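Local coordinates for hypothetical protein TTHA0227 (Thermus thermophilus, PDB 2EJQ) that is of unknown function but belongs to a zincin-like metallopeptidase family and probably binds a metal ion, at residues 77-80 against 81-85. The protein carries 1 engineered substitution. Residues are numbered along the deposited sequence; the frame is centred on the assembly and turned at random.
Sequences EVAG and EGFDW
F83 N donates to G80 O at 3.1 Å, and this bond closes a type II beta turn from G80 to F83. The N-H...O angle is 144°, and the donor sits above the carbonyl plane. G82 takes the third place of the turn with a positive phi of 70°, which suits glycine. A water accepts from G80 N at 3.0 Å and gives a weak bond to E81 O.

The F83 ring folds back over the residue that leaves the helix. Its CG is anti to the backbone N (chi1 -171°), which lays the ring against A79. There A79 CB lies over one ring face as a CH-pi contact, 3.6 Å from the F83 ring centroid. V78 CG2 meets the ring obliquely, 3.9 Å from F83 CE1.

This is the surface link between helix 72-78 and helix 85-105. The second helix carries an HExxH pattern, consistent with a zincin fold, though no metal is bound to it here. D84 is its N-cap, with OD1 hydrogen-bonded to A87 N.

F83 CD2 stands over the W85 ring, 3.5 Å above its plane. With F83 cut back to an alanine, A79 CB would probably lose its CH-pi face, V78 CG2 its neighbour and the W85 face the ring atom that stands over it. W85 also packs on L76, which like A79 belongs to a magnesium site seen for this protein but empty in this chain.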
loop_
_atom_site.group_PDB
_atom_site.type_symbol
_atom_site.label_atom_id
_atom_site.label_comp_id
_atom_site.label_asym_id
_atom_site.label_seq_id
_atom_site.Cartn_x
_atom_site.Cartn_y
_atom_site.Cartn_z
ATOM N N GLU A 77 -5.773 6.903 13.385
ATOM C CA GLU A 77 -5.633 6.275 14.691
ATOM C C GLU A 77 -4.252 6.527 15.293
ATOM O O GLU A 77 -4.135 6.871 16.466
ATOM C CB GLU A 77 -5.876 4.764 14.592
ATOM C CG GLU A 77 -7.323 4.351 14.302
ATOM C CD GLU A 77 -8.290 4.680 15.434
ATOM O OE1 GLU A 77 -7.824 4.916 16.568
ATOM O OE2 GLU A 77 -9.520 4.689 15.192
ATOM N N VAL A 78 -3.209 6.359 14.487
ATOM C CA VAL A 78 -1.847 6.552 14.961
ATOM C C VAL A 78 -1.416 8.007 15.024
ATOM O O VAL A 78 -0.521 8.357 15.790
ATOM C CB VAL A 78 -0.824 5.806 14.066
ATOM C CG1 VAL A 78 -1.217 4.352 13.932
ATOM C CG2 VAL A 78 -0.742 6.467 12.690
ATOM N N ALA A 79 -2.051 8.857 14.229
ATOM C CA ALA A 79 -1.664 10.259 14.187
ATOM C C ALA A 79 -1.916 11.016 15.474
ATOM O O ALA A 79 -2.982 10.909 16.085
ATOM C CB ALA A 79 -2.356 10.968 13.030
ATOM N N GLY A 80 -0.911 11.788 15.868
ATOM C CA GLY A 80 -0.989 12.601 17.064
ATOM C C GLY A 80 -0.403 13.957 16.739
ATOM O O GLY A 80 -0.248 14.315 15.570
ATOM N N GLU A 81 -0.065 14.726 17.762
ATOM C CA GLU A 81 0.505 16.037 17.505
ATOM C C GLU A 81 1.799 15.927 16.690
ATOM O O GLU A 81 2.620 15.027 16.917
ATOM C CB GLU A 81 0.763 16.767 18.822
ATOM C CG GLU A 81 1.475 18.088 18.652
ATOM C CD GLU A 81 1.611 18.837 19.957
ATOM O OE1 GLU A 81 1.800 18.175 21.006
ATOM O OE2 GLU A 81 1.537 20.084 19.925
ATOM N N GLY A 82 1.949 16.843 15.733
ATOM C CA GLY A 82 3.125 16.861 14.873
ATOM C C GLY A 82 3.249 15.728 13.866
ATOM O O GLY A 82 4.306 15.550 13.272
ATOM N N PHE A 83 2.171 14.971 13.662
ATOM C CA PHE A 83 2.186 13.840 12.722
ATOM C C PHE A 83 2.666 14.275 11.338
ATOM O O PHE A 83 2.053 15.134 10.718
ATOM C CB PHE A 83 0.783 13.232 12.609
ATOM C CG PHE A 83 0.734 11.944 11.843
ATOM C CD1 PHE A 83 1.326 10.789 12.353
ATOM C CD2 PHE A 83 0.097 11.881 10.611
ATOM C CE1 PHE A 83 1.285 9.584 11.646
ATOM C CE2 PHE A 83 0.048 10.686 9.895
ATOM C CZ PHE A 83 0.644 9.535 10.416
ATOM N N ASP A 84 3.764 13.697 10.859
ATOM C CA ASP A 84 4.283 14.069 9.541
ATOM C C ASP A 84 3.581 13.242 8.471
ATOM O O ASP A 84 4.020 12.134 8.147
ATOM C CB ASP A 84 5.780 13.801 9.467
ATOM C CG ASP A 84 6.433 14.515 8.309
ATOM O OD1 ASP A 84 5.747 14.752 7.281
ATOM O OD2 ASP A 84 7.634 14.837 8.433
ATOM N N TRP A 85 2.495 13.779 7.924
ATOM C CA TRP A 85 1.719 13.069 6.912
ATOM C C TRP A 85 2.544 12.636 5.713
ATOM O O TRP A 85 2.466 11.484 5.279
ATOM C CB TRP A 85 0.547 13.930 6.429
ATOM C CG TRP A 85 -0.587 14.031 7.422
ATOM C CD1 TRP A 85 -0.820 15.047 8.315
ATOM C CD2 TRP A 85 -1.623 13.063 7.637
ATOM N NE1 TRP A 85 -1.938 14.765 9.071
ATOM C CE2 TRP A 85 -2.450 13.556 8.676
ATOM C CE3 TRP A 85 -1.933 11.824 7.053
ATOM C CZ2 TRP A 85 -3.568 12.851 9.145
ATOM C CZ3 TRP A 85 -3.047 11.119 7.522
ATOM C CH2 TRP A 85 -3.849 11.639 8.559
HETATM O O HOH W 1 2.036 11.922 15.765
#